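Local structure of papillomavirus transcription factor E2 (Human papillomavirus type 18, 1QQH) at residues A[92-97]-A[101-106]; A[71-76]-A[81-86]; A[64-69]-A[108-113]; A[35-38]-A[42-45]. The protein regulates viral transcription through its N-terminal activation domain and, as in other papillomavirus E2 proteins, probably also supports replication of viral DNA. The protein carries 1 engineered substitution. All coordinates share one frame; numbering follows the deposited sequence.

Interaction 1: A[92-97]-A[101-106]; sequences GLYYVK and NTFYIE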
loop_
_atom_site.group_PDB
_atom_site.type_symbol
_atom_site.label_atom_id
_atom_site.label_comp_id
_atom_site.label_asym_id
_atom_site.label_seq_id
_atom_site.Cartn_x
_atom_site.Cartn_y
_atom_site.Cartn_z
ATOM N N GLY A 92 25.631 17.005 -1.422
ATOM C CA GLY A 92 24.591 16.176 -2.002
ATOM C C GLY A 92 23.471 15.880 -1.023
ATOM O O GLY A 92 23.324 16.576 -0.013
ATOM N N LEU A 93 22.671 14.857 -1.320
ATOM C CA LEU A 93 21.561 14.480 -0.444
ATOM C C LEU A 93 21.911 13.207 0.301
ATOM O O LEU A 93 22.416 12.249 -0.285
ATOM C CB LEU A 93 20.285 14.247 -1.247
ATOM C CG LEU A 93 19.832 15.360 -2.192
ATOM C CD1 LEU A 93 18.497 14.957 -2.813
ATOM C CD2 LEU A 93 19.702 16.681 -1.440
ATOM N N TYR A 94 21.647 13.192 1.598
ATOM C CA TYR A 94 21.949 12.013 2.381
ATOM C C TYR A 94 20.965 11.850 3.531
ATOM O O TYR A 94 20.163 12.737 3.819
ATOM C CB TYR A 94 23.388 12.112 2.927
ATOM C CG TYR A 94 23.615 13.194 3.978
ATOM C CD1 TYR A 94 23.491 12.912 5.341
ATOM C CD2 TYR A 94 23.961 14.492 3.610
ATOM C CE1 TYR A 94 23.711 13.895 6.316
ATOM C CE2 TYR A 94 24.184 15.484 4.570
ATOM C CZ TYR A 94 24.056 15.176 5.924
ATOM O OH TYR A 94 24.265 16.151 6.875
ATOM N N TYR A 95 21.015 10.691 4.163
ATOM C CA TYR A 95 20.200 10.432 5.325
ATOM C C TYR A 95 21.158 9.718 6.267
ATOM O O TYR A 95 22.095 9.053 5.816
ATOM C CB TYR A 95 18.979 9.567 4.983
ATOM C CG TYR A 95 19.262 8.178 4.444
ATOM C CD1 TYR A 95 19.146 7.053 5.262
ATOM C CD2 TYR A 95 19.580 7.983 3.100
ATOM C CE1 TYR A 95 19.333 5.770 4.754
ATOM C CE2 TYR A 95 19.770 6.713 2.582
ATOM C CZ TYR A 95 19.644 5.611 3.410
ATOM O OH TYR A 95 19.819 4.349 2.890
ATOM N N VAL A 96 20.960 9.889 7.568
ATOM C CA VAL A 96 21.841 9.245 8.528
ATOM C C VAL A 96 21.329 7.834 8.736
ATOM O O VAL A 96 20.192 7.636 9.155
ATOM C CB VAL A 96 21.854 10.009 9.871
ATOM C CG1 VAL A 96 22.850 9.372 10.827
ATOM C CG2 VAL A 96 22.211 11.466 9.624
ATOM N N LYS A 97 22.167 6.861 8.410
ATOM C CA LYS A 97 21.797 5.467 8.558
ATOM C C LYS A 97 22.636 4.834 9.661
ATOM O O LYS A 97 23.824 4.545 9.474
ATOM C CB LYS A 97 22.013 4.722 7.245
ATOM C CG LYS A 97 21.573 3.272 7.289
ATOM C CD LYS A 97 21.826 2.580 5.963
ATOM C CE LYS A 97 21.354 1.137 5.994
ATOM N NZ LYS A 97 21.626 0.467 4.698
ATOM N N ASN A 101 26.237 9.299 7.776
ATOM C CA ASN A 101 25.697 10.006 6.626
ATOM C C ASN A 101 25.777 9.111 5.399
ATOM O O ASN A 101 26.840 8.615 5.061
ATOM C CB ASN A 101 26.487 11.286 6.371
ATOM C CG ASN A 101 26.371 12.281 7.511
ATOM O OD1 ASN A 101 25.531 12.127 8.409
ATOM N ND2 ASN A 101 27.209 13.318 7.476
ATOM N N THR A 102 24.645 8.913 4.736
ATOM C CA THR A 102 24.589 8.068 3.548
ATOM C C THR A 102 24.016 8.857 2.373
ATOM O O THR A 102 22.831 9.181 2.356
ATOM C CB THR A 102 23.698 6.848 3.808
ATOM O OG1 THR A 102 24.094 6.244 5.046
ATOM C CG2 THR A 102 23.826 5.825 2.680
ATOM N N PHE A 103 24.860 9.171 1.397
ATOM C CA PHE A 103 24.414 9.926 0.231
ATOM C C PHE A 103 23.717 9.075 -0.822
ATOM O O PHE A 103 24.112 7.944 -1.063
ATOM C CB PHE A 103 25.602 10.635 -0.434
ATOM C CG PHE A 103 26.179 11.735 0.388
ATOM C CD1 PHE A 103 27.005 11.451 1.466
ATOM C CD2 PHE A 103 25.852 13.060 0.116
ATOM C CE1 PHE A 103 27.497 12.467 2.269
ATOM C CE2 PHE A 103 26.335 14.086 0.908
ATOM C CZ PHE A 103 27.163 13.790 1.994
ATOM N N TYR A 104 22.668 9.614 -1.434
ATOM C CA TYR A 104 21.995 8.898 -2.510
ATOM C C TYR A 104 22.021 9.762 -3.773
ATOM O O TYR A 104 21.401 9.444 -4.790
ATOM C CB TYR A 104 20.565 8.486 -2.121
ATOM C CG TYR A 104 19.603 9.580 -1.724
ATOM C CD1 TYR A 104 18.843 10.247 -2.680
ATOM C CD2 TYR A 104 19.386 9.883 -0.377
ATOM C CE1 TYR A 104 17.875 11.186 -2.310
ATOM C CE2 TYR A 104 18.426 10.815 0.007
ATOM C CZ TYR A 104 17.669 11.461 -0.964
ATOM O OH TYR A 104 16.705 12.363 -0.582
ATOM N N ILE A 105 22.755 10.869 -3.673
ATOM C CA ILE A 105 22.988 11.811 -4.765
ATOM C C ILE A 105 24.205 12.643 -4.383
ATOM O O ILE A 105 24.227 13.282 -3.334
ATOM C CB ILE A 105 21.813 12.769 -5.024
ATOM C CG1 ILE A 105 20.672 12.026 -5.723
ATOM C CG2 ILE A 105 22.272 13.900 -5.923
ATOM C CD1 ILE A 105 19.606 12.921 -6.303
ATOM N N GLU A 106 25.231 12.598 -5.226
ATOM C CA GLU A 106 26.460 13.346 -5.001
ATOM C C GLU A 106 26.471 14.453 -6.046
ATOM O O GLU A 106 26.481 14.185 -7.251
ATOM C CB GLU A 106 27.665 12.425 -5.178
ATOM C CG GLU A 106 27.731 11.292 -4.160
ATOM C CD GLU A 106 28.431 11.700 -2.874
ATOM O OE1 GLU A 106 28.588 12.915 -2.635
ATOM O OE2 GLU A 106 28.823 10.804 -2.093
#
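Strand 92-97 runs antiparallel to strand 101-103, their axes approaching to 4.3 Å at 140° between N-to-C directions. Tyr-95 and Thr-102 exchange two backbone bonds as a hydrogen-bonded pair, with Thr-102 N to Tyr-95 O at 2.8 Å. Tyr-94 with Phe-103 and Val-96 with Asn-101 are the non-hydrogen-bonded pairs beside it. Further on, Leu-93 meets two residues at once: its O accepts Tyr-104 N at 2.9 Å, while its N donates to Ile-105 O at 3.0 Å. In this beta hairpin the chain turns a corner at Tyr-104, so that Ile-105 and Glu-106 leave the line of 101-103.

On the Tyr-94 face, Tyr-94 CB sits over the centre of the Phe-103 ring, 3.8 Å from its centroid. The two rings lie side by side with planes 43° apart. Asn-101 borders Tyr-94 as well, placing OD1 3.3 Å from Tyr-94 CE1.

On the face of Leu-93 and Tyr-95, Thr-102 CB lies over one face of the Tyr-95 ring, offset toward the rim, a CH-pi contact. Tyr-104 CG stands between its own backbone N and carbonyl carbon (chi1 58°), which brings the ring against Leu-93; Leu-93 CB then lies over a ring face, 3.8 Å from Tyr-104 CZ. Tyr-104 OH continues to Thr-86 OG1 through a hydrogen bond, and Thr-102 OG1 bonds to Tyr-100 O. Gly-92 has backbone angles that would jam a CB against the preceding carbonyl O, and its CA makes a CA-H...O contact to Ile-105 O.

Interaction 2: A[71-76]-A[81-86]; sequences SVYYMT and WDKTAT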
loop_
_atom_site.group_PDB
_atom_site.type_symbol
_atom_site.label_atom_id
_atom_site.label_comp_id
_atom_site.label_asym_id
_atom_site.label_seq_id
_atom_site.Cartn_x
_atom_site.Cartn_y
_atom_site.Cartn_z
ATOM N N SER A 71 10.875 12.244 4.848
ATOM C CA SER A 71 11.058 11.063 5.668
ATOM C C SER A 71 11.600 9.898 4.874
ATOM O O SER A 71 11.037 9.521 3.859
ATOM C CB SER A 71 9.728 10.665 6.309
ATOM O OG SER A 71 9.201 11.736 7.073
ATOM N N VAL A 72 12.699 9.329 5.350
ATOM C CA VAL A 72 13.316 8.185 4.699
ATOM C C VAL A 72 13.223 6.994 5.638
ATOM O O VAL A 72 13.596 7.087 6.814
ATOM C CB VAL A 72 14.794 8.457 4.380
ATOM C CG1 VAL A 72 15.453 7.185 3.846
ATOM C CG2 VAL A 72 14.903 9.589 3.366
ATOM N N TYR A 73 12.710 5.884 5.118
ATOM C CA TYR A 73 12.557 4.665 5.900
ATOM C C TYR A 73 13.529 3.614 5.400
ATOM O O TYR A 73 13.397 3.101 4.287
ATOM C CB TYR A 73 11.123 4.129 5.800
ATOM C CG TYR A 73 10.063 5.110 6.250
ATOM C CD1 TYR A 73 9.853 6.298 5.561
ATOM C CD2 TYR A 73 9.288 4.864 7.383
ATOM C CE1 TYR A 73 8.898 7.225 5.984
ATOM C CE2 TYR A 73 8.334 5.781 7.819
ATOM C CZ TYR A 73 8.143 6.959 7.117
ATOM O OH TYR A 73 7.215 7.882 7.538
ATOM N N TYR A 74 14.517 3.302 6.229
ATOM C CA TYR A 74 15.508 2.304 5.874
ATOM C C TYR A 74 15.424 1.175 6.881
ATOM O O TYR A 74 14.858 1.336 7.963
ATOM C CB TYR A 74 16.906 2.927 5.882
ATOM C CG TYR A 74 17.369 3.407 7.237
ATOM C CD1 TYR A 74 18.110 2.572 8.074
ATOM C CD2 TYR A 74 17.090 4.706 7.677
ATOM C CE1 TYR A 74 18.571 3.012 9.311
ATOM C CE2 TYR A 74 17.547 5.161 8.921
ATOM C CZ TYR A 74 18.291 4.309 9.732
ATOM O OH TYR A 74 18.780 4.745 10.945
ATOM N N MET A 75 15.979 0.028 6.520
ATOM C CA MET A 75 15.961 -1.122 7.407
ATOM C C MET A 75 17.373 -1.411 7.930
ATOM O O MET A 75 18.331 -1.472 7.161
ATOM C CB MET A 75 15.405 -2.336 6.660
ATOM C CG MET A 75 15.256 -3.582 7.520
ATOM S SD MET A 75 14.665 -5.016 6.573
ATOM C CE MET A 75 12.975 -5.174 7.201
ATOM N N THR A 76 17.496 -1.563 9.247
ATOM C CA THR A 76 18.792 -1.853 9.850
ATOM C C THR A 76 19.211 -3.269 9.475
ATOM O O THR A 76 18.420 -4.042 8.928
ATOM C CB THR A 76 18.740 -1.754 11.391
ATOM O OG1 THR A 76 17.952 -2.827 11.918
ATOM C CG2 THR A 76 18.127 -0.433 11.818
ATOM N N TRP A 81 12.905 -1.383 10.895
ATOM C CA TRP A 81 12.720 -0.158 10.129
ATOM C C TRP A 81 12.871 1.113 10.948
ATOM O O TRP A 81 12.209 1.290 11.968
ATOM C CB TRP A 81 11.344 -0.152 9.446
ATOM C CG TRP A 81 11.227 -1.161 8.364
ATOM C CD1 TRP A 81 10.828 -2.456 8.492
ATOM C CD2 TRP A 81 11.604 -0.989 6.992
ATOM N NE1 TRP A 81 10.938 -3.107 7.287
ATOM C CE2 TRP A 81 11.413 -2.230 6.349
ATOM C CE3 TRP A 81 12.090 0.095 6.246
ATOM C CZ2 TRP A 81 11.692 -2.423 4.992
ATOM C CZ3 TRP A 81 12.369 -0.094 4.901
ATOM C CH2 TRP A 81 12.169 -1.347 4.288
ATOM N N ASP A 82 13.755 1.994 10.499
ATOM C CA ASP A 82 13.961 3.273 11.165
ATOM C C ASP A 82 13.511 4.371 10.218
ATOM O O ASP A 82 13.471 4.180 9.006
ATOM C CB ASP A 82 15.430 3.480 11.541
ATOM C CG ASP A 82 15.854 2.622 12.713
ATOM O OD1 ASP A 82 15.089 2.545 13.705
ATOM O OD2 ASP A 82 16.954 2.034 12.649
ATOM N N LYS A 83 13.176 5.519 10.785
ATOM C CA LYS A 83 12.699 6.658 10.020
ATOM C C LYS A 83 13.587 7.873 10.305
ATOM O O LYS A 83 13.868 8.188 11.464
ATOM C CB LYS A 83 11.246 6.932 10.423
ATOM C CG LYS A 83 10.631 8.203 9.905
ATOM C CD LYS A 83 9.232 8.356 10.478
ATOM C CE LYS A 83 8.625 9.700 10.145
ATOM N NZ LYS A 83 7.260 9.817 10.718
ATOM N N THR A 84 14.044 8.535 9.251
ATOM C CA THR A 84 14.894 9.705 9.414
ATOM C C THR A 84 14.679 10.727 8.303
ATOM O O THR A 84 13.965 10.476 7.332
ATOM C CB THR A 84 16.386 9.316 9.459
ATOM O OG1 THR A 84 17.163 10.470 9.800
ATOM C CG2 THR A 84 16.844 8.778 8.113
ATOM N N ALA A 85 15.289 11.891 8.456
ATOM C CA ALA A 85 15.132 12.947 7.464
ATOM C C ALA A 85 16.202 12.907 6.388
ATOM O O ALA A 85 17.248 12.277 6.545
ATOM C CB ALA A 85 15.163 14.310 8.146
ATOM N N THR A 86 15.922 13.579 5.282
ATOM C CA THR A 86 16.901 13.663 4.220
ATOM C C THR A 86 17.654 14.950 4.500
ATOM O O THR A 86 17.051 15.962 4.853
ATOM C CB THR A 86 16.251 13.765 2.830
ATOM O OG1 THR A 86 15.930 12.453 2.359
ATOM C CG2 THR A 86 17.201 14.435 1.849
#
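Met-75 sends CG anti to its backbone N (chi1 -176°), whereas Trp-81 turns its indole beside its own N (chi1 -69°); together these torsions lay the Met-75 chain across the indole. Met-75 CB stands squarely over the six-membered ring, 3.9 Å from the centroid. Beyond it, Met-75 SD makes an oblique Met-aromatic contact with the five-membered ring, and the edge of Trp-81 reaches back so that CZ3 lies 3.4 Å from Tyr-73 O.

Strands 71-75 and 81-84 are the arms of an antiparallel beta hairpin in the curled sheet of this domain. Val-72 with Thr-84 and Tyr-74 with Asp-82 are its hydrogen-bonded pairs; Asp-82 N reaches Tyr-74 O at 2.8 Å, nearly straight at 165°.

On the same face as Trp-81, the extended Lys-83 chain runs alongside Tyr-73, with CG over a ring face and CE 3.5 Å from Tyr-73 OH. Both polar ends turn to one carboxylate: Lys-83 NZ forms a salt bridge with Glu-25, and Tyr-73 OH a hydrogen bond with it. On the opposite face Asp-82 CB covers the Tyr-74 ring, lying 3.5 Å from Tyr-74 CZ, while Thr-84 CG2 meets the ring edge 3.8 Å from Tyr-74 CE2. Tyr-74 OH accepts a hydrogen bond from Glu-98 N, fixing the far end of the ring.

Interaction 3: A[64-69]-A[108-113]; sequences MTYVAW and KSECEK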
loop_
_atom_site.group_PDB
_atom_site.type_symbol
_atom_site.label_atom_id
_atom_site.label_comp_id
_atom_site.label_asym_id
_atom_site.label_seq_id
_atom_site.Cartn_x
_atom_site.Cartn_y
_atom_site.Cartn_z
ATOM N N MET A 64 19.393 22.051 -12.377
ATOM C CA MET A 64 18.919 20.700 -12.103
ATOM C C MET A 64 18.088 20.638 -10.826
ATOM O O MET A 64 18.358 21.345 -9.853
ATOM C CB MET A 64 20.095 19.729 -11.980
ATOM C CG MET A 64 20.563 19.155 -13.308
ATOM S SD MET A 64 19.285 18.128 -14.088
ATOM C CE MET A 64 19.924 16.453 -13.752
ATOM N N THR A 65 17.071 19.784 -10.839
ATOM C CA THR A 65 16.203 19.615 -9.688
ATOM C C THR A 65 16.318 18.206 -9.130
ATOM O O THR A 65 16.481 17.246 -9.883
ATOM C CB THR A 65 14.733 19.886 -10.050
ATOM O OG1 THR A 65 14.554 21.285 -10.300
ATOM C CG2 THR A 65 13.820 19.479 -8.910
ATOM N N TYR A 66 16.262 18.096 -7.806
ATOM C CA TYR A 66 16.322 16.808 -7.129
ATOM C C TYR A 66 15.289 16.772 -6.027
ATOM O O TYR A 66 14.822 17.812 -5.562
ATOM C CB TYR A 66 17.692 16.548 -6.521
ATOM C CG TYR A 66 18.803 16.667 -7.512
ATOM C CD1 TYR A 66 19.370 17.910 -7.796
ATOM C CD2 TYR A 66 19.252 15.557 -8.217
ATOM C CE1 TYR A 66 20.341 18.045 -8.751
ATOM C CE2 TYR A 66 20.237 15.685 -9.187
ATOM C CZ TYR A 66 20.769 16.936 -9.444
ATOM O OH TYR A 66 21.712 17.099 -10.413
ATOM N N VAL A 67 14.936 15.566 -5.601
ATOM C CA VAL A 67 13.941 15.419 -4.557
ATOM C C VAL A 67 14.558 14.987 -3.245
ATOM O O VAL A 67 15.245 13.966 -3.171
ATOM C CB VAL A 67 12.851 14.390 -4.949
ATOM C CG1 VAL A 67 11.861 14.209 -3.793
ATOM C CG2 VAL A 67 12.119 14.857 -6.195
ATOM N N ALA A 68 14.313 15.787 -2.213
ATOM C CA ALA A 68 14.794 15.494 -0.867
ATOM C C ALA A 68 13.558 15.029 -0.101
ATOM O O ALA A 68 12.609 15.790 0.077
ATOM C CB ALA A 68 15.364 16.744 -0.231
ATOM N N TRP A 69 13.569 13.783 0.343
ATOM C CA TRP A 69 12.431 13.223 1.061
ATOM C C TRP A 69 12.345 13.635 2.530
ATOM O O TRP A 69 13.299 13.470 3.285
ATOM C CB TRP A 69 12.478 11.705 0.939
ATOM C CG TRP A 69 12.574 11.253 -0.496
ATOM C CD1 TRP A 69 13.699 10.856 -1.165
ATOM C CD2 TRP A 69 11.500 11.190 -1.445
ATOM N NE1 TRP A 69 13.390 10.549 -2.466
ATOM C CE2 TRP A 69 12.049 10.747 -2.666
ATOM C CE3 TRP A 69 10.126 11.465 -1.378
ATOM C CZ2 TRP A 69 11.273 10.576 -3.814
ATOM C CZ3 TRP A 69 9.353 11.292 -2.522
ATOM C CH2 TRP A 69 9.932 10.851 -3.724
ATOM N N LYS A 108 28.834 16.470 -6.764
ATOM C CA LYS A 108 30.096 16.615 -7.474
ATOM C C LYS A 108 30.058 15.770 -8.738
ATOM O O LYS A 108 30.476 16.208 -9.805
ATOM C CB LYS A 108 31.280 16.176 -6.622
ATOM C CG LYS A 108 32.596 16.257 -7.384
ATOM C CD LYS A 108 33.804 15.963 -6.510
ATOM C CE LYS A 108 35.103 16.176 -7.287
ATOM N NZ LYS A 108 36.320 15.834 -6.496
ATOM N N SER A 109 29.545 14.557 -8.615
ATOM C CA SER A 109 29.461 13.669 -9.757
ATOM C C SER A 109 28.421 14.235 -10.712
ATOM O O SER A 109 28.508 14.073 -11.925
ATOM C CB SER A 109 29.054 12.263 -9.309
ATOM O OG SER A 109 27.648 12.099 -9.368
ATOM N N GLU A 110 27.438 14.915 -10.148
ATOM C CA GLU A 110 26.370 15.509 -10.931
ATOM C C GLU A 110 26.860 16.718 -11.723
ATOM O O GLU A 110 26.342 17.016 -12.801
ATOM C CB GLU A 110 25.251 15.939 -10.001
ATOM C CG GLU A 110 23.919 16.004 -10.646
ATOM C CD GLU A 110 23.319 14.635 -10.918
ATOM O OE1 GLU A 110 23.843 13.619 -10.415
ATOM O OE2 GLU A 110 22.305 14.583 -11.635
ATOM N N CYS A 111 27.851 17.417 -11.181
ATOM C CA CYS A 111 28.399 18.593 -11.843
ATOM C C CYS A 111 29.273 18.146 -13.010
ATOM O O CYS A 111 29.438 18.869 -13.994
ATOM C CB CYS A 111 29.229 19.417 -10.864
ATOM S SG CYS A 111 29.675 21.062 -11.482
ATOM N N GLU A 112 29.832 16.947 -12.889
ATOM C CA GLU A 112 30.670 16.398 -13.937
ATOM C C GLU A 112 29.803 16.088 -15.154
ATOM O O GLU A 112 30.310 15.929 -16.264
ATOM C CB GLU A 112 31.372 15.134 -13.437
ATOM C CG GLU A 112 32.188 15.378 -12.181
ATOM C CD GLU A 112 32.865 14.130 -11.656
ATOM O OE1 GLU A 112 32.221 13.060 -11.618
ATOM O OE2 GLU A 112 34.047 14.224 -11.269
ATOM N N LYS A 113 28.493 16.021 -14.943
ATOM C CA LYS A 113 27.557 15.749 -16.024
ATOM C C LYS A 113 27.123 17.044 -16.696
ATOM O O LYS A 113 26.835 17.063 -17.892
ATOM C CB LYS A 113 26.318 15.031 -15.498
ATOM C CG LYS A 113 26.581 13.704 -14.828
ATOM C CD LYS A 113 25.263 13.055 -14.446
ATOM C CE LYS A 113 25.468 11.798 -13.627
ATOM N NZ LYS A 113 24.168 11.153 -13.332
#
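Tyr-66 and Glu-110 reach toward each other from opposite directions, joining strand 63-75 of the antiparallel sheet to the short helix 107-111. This is a small strand-to-helix contact, with 110 Å² buried in all, made by the ends of three side chains while the backbones stay apart: the closest CA atoms, those of Met-64 and Glu-110, are 9.2 Å from each other.

The Glu-110 carboxylate comes to the edge of the phenol ring. Its OE2 is modelled in the ring plane, 3.4 Å from Tyr-66 CE2, and is 2.9 Å from Tyr-66 OH. The phenol oxygen is modelled too close to Glu-110 CG, however, so the exact placement of the two groups is doubtful. The carboxylate plane stands 82° from the ring, nearly perpendicular to it.

The position of the carboxylate follows from a bend at chi2 of 74° in the Glu-110 chain. Lys-113, three residues later in the sequence, gives a long salt bridge, NZ to Glu-110 OE1 at 3.8 Å. The helix itself begins after Glu-106, whose O accepts a hydrogen bond from Ser-109 OG. Phe-107 brings its ring against that of Tyr-66.

On the strand side, Met-64 and Tyr-66 are held by backbone hydrogen bonds to Val-54 and Val-52 of strand 45-56. From this strand Met-64 approaches the carboxylate at about a right angle; two bends in the thioether chain bring its methyl round, with Met-64 CE 3.7 Å from Glu-110 OE2.

Interaction 4: A[35-38]-A[42-45]; sequences ELWN and THCF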
loop_
_atom_site.group_PDB
_atom_site.type_symbol
_atom_site.label_atom_id
_atom_site.label_comp_id
_atom_site.label_asym_id
_atom_site.label_seq_id
_atom_site.Cartn_x
_atom_site.Cartn_y
_atom_site.Cartn_z
ATOM N N GLU A 35 7.898 1.680 -8.853
ATOM C CA GLU A 35 8.618 2.804 -9.444
ATOM C C GLU A 35 9.383 3.604 -8.399
ATOM O O GLU A 35 10.567 3.897 -8.571
ATOM C CB GLU A 35 7.657 3.735 -10.187
ATOM C CG GLU A 35 7.239 3.261 -11.566
ATOM C CD GLU A 35 8.420 3.056 -12.506
ATOM O OE1 GLU A 35 9.417 3.817 -12.420
ATOM O OE2 GLU A 35 8.339 2.134 -13.346
ATOM N N LEU A 36 8.698 3.955 -7.317
ATOM C CA LEU A 36 9.310 4.723 -6.240
ATOM C C LEU A 36 10.320 3.879 -5.472
ATOM O O LEU A 36 11.373 4.363 -5.074
ATOM C CB LEU A 36 8.228 5.238 -5.289
ATOM C CG LEU A 36 8.731 6.123 -4.149
ATOM C CD1 LEU A 36 9.475 7.317 -4.731
ATOM C CD2 LEU A 36 7.554 6.585 -3.298
ATOM N N TRP A 37 9.986 2.609 -5.274
ATOM C CA TRP A 37 10.848 1.676 -4.572
ATOM C C TRP A 37 12.215 1.640 -5.243
ATOM O O TRP A 37 13.242 1.610 -4.570
ATOM C CB TRP A 37 10.209 0.287 -4.581
ATOM C CG TRP A 37 11.069 -0.812 -4.022
ATOM C CD1 TRP A 37 11.628 -1.854 -4.716
ATOM C CD2 TRP A 37 11.481 -0.974 -2.660
ATOM N NE1 TRP A 37 12.360 -2.652 -3.870
ATOM C CE2 TRP A 37 12.289 -2.135 -2.602
ATOM C CE3 TRP A 37 11.250 -0.251 -1.482
ATOM C CZ2 TRP A 37 12.865 -2.588 -1.410
ATOM C CZ3 TRP A 37 11.824 -0.699 -0.299
ATOM C CH2 TRP A 37 12.624 -1.861 -0.273
ATOM N N ASN A 38 12.227 1.664 -6.570
ATOM C CA ASN A 38 13.482 1.631 -7.306
ATOM C C ASN A 38 14.124 2.997 -7.504
ATOM O O ASN A 38 15.113 3.125 -8.222
ATOM C CB ASN A 38 13.283 0.958 -8.666
ATOM C CG ASN A 38 12.991 -0.520 -8.534
ATOM O OD1 ASN A 38 13.768 -1.258 -7.925
ATOM N ND2 ASN A 38 11.867 -0.964 -9.099
ATOM N N THR A 42 17.385 3.779 -2.967
ATOM C CA THR A 42 16.738 2.493 -3.175
ATOM C C THR A 42 16.702 1.663 -1.909
ATOM O O THR A 42 17.413 1.959 -0.945
ATOM C CB THR A 42 17.448 1.693 -4.260
ATOM O OG1 THR A 42 18.791 1.418 -3.843
ATOM C CG2 THR A 42 17.467 2.481 -5.559
ATOM N N HIS A 43 15.861 0.630 -1.915
ATOM C CA HIS A 43 15.708 -0.255 -0.765
ATOM C C HIS A 43 15.160 0.497 0.435
ATOM O O HIS A 43 15.270 0.030 1.566
ATOM C CB HIS A 43 17.052 -0.889 -0.390
ATOM C CG HIS A 43 17.563 -1.864 -1.404
ATOM N ND1 HIS A 43 18.836 -2.394 -1.352
ATOM C CD2 HIS A 43 16.967 -2.418 -2.486
ATOM C CE1 HIS A 43 19.001 -3.233 -2.359
ATOM N NE2 HIS A 43 17.882 -3.266 -3.063
ATOM N N CYS A 44 14.582 1.666 0.189
ATOM C CA CYS A 44 14.001 2.478 1.253
ATOM C C CYS A 44 12.611 2.943 0.851
ATOM O O CYS A 44 12.248 2.905 -0.320
ATOM C CB CYS A 44 14.830 3.736 1.498
ATOM S SG CYS A 44 16.481 3.512 2.130
ATOM N N PHE A 45 11.828 3.368 1.830
ATOM C CA PHE A 45 10.523 3.931 1.533
ATOM C C PHE A 45 10.740 5.404 1.853
ATOM O O PHE A 45 11.595 5.753 2.664
ATOM C CB PHE A 45 9.415 3.321 2.411
ATOM C CG PHE A 45 9.057 1.904 2.029
ATOM C CD1 PHE A 45 9.451 0.825 2.820
ATOM C CD2 PHE A 45 8.390 1.646 0.840
ATOM C CE1 PHE A 45 9.188 -0.491 2.421
ATOM C CE2 PHE A 45 8.123 0.340 0.438
ATOM C CZ PHE A 45 8.526 -0.728 1.229
#
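Trp-37 spreads its indole over the backbone of His-43, with CH2 3.5 Å from His-43 CA. The CA lies over one face of the six-membered ring, offset toward the rim, in a CH-pi contact 27° off the ring normal. The indole is carried there by a side chain whose CG points opposite the backbone N (chi1 173°), which lets the ring reach the backbone of residues 43 and 44. Trp-37 CE3 also comes within 3.5 Å of Cys-44 O, obliquely to the ring.

Past His-43 the six-membered ring meets Phe-45. Trp-37 CZ3 lies over a face of the phenyl ring, 3.6 Å from Phe-45 CZ, and the two rings meet obliquely, their planes 39° apart.

The contact closes the turn through which the chain leaves helix 34-37 and enters strand 45-56 of the sheet. Asn-38 is the first residue to abandon helical backbone angles, and the 35-38 and 42-45 segments are joined by packing, with no hydrogen bond between them. His-43 has left-handed backbone angles within the turn. Thr-42 CG2 rests 3.6 Å from Asn-38 O.

Helix 3-19 lies against the same aromatic group: Leu-10 and Ala-13 touch Trp-37, and Leu-14 touches Phe-45. The amino group of Lys-46 ties both parts of the turn together, hydrogen-bonding to Leu-36 O from the helix and to Cys-44 O from the returning chain.

Overall arrangement
Interactions 1 and 2 lie in one curled antiparallel sheet, interaction 3 sets a helix against one of its strands, and interaction 4 leads into it. The hairpins of interactions 1 and 2 have centres about 12 Å apart and follow each other in the chain; Lys-97 CG packs against Tyr-74 CD1 between them, at 3.6 Å. Interaction 3 uses strand 63-75, as interaction 2 does, but about 21 Å away between centres and on the opposite side of the chain's centre; Ile-105 CD1 of interaction 1 packs on Tyr-66 CD2. Interaction 4 connects to interaction 2 through a probable hydrogen bond, Tyr-73 N to Phe-45 O at 2.7 Å, and through Phe-45 CE1 against Trp-81 CH2.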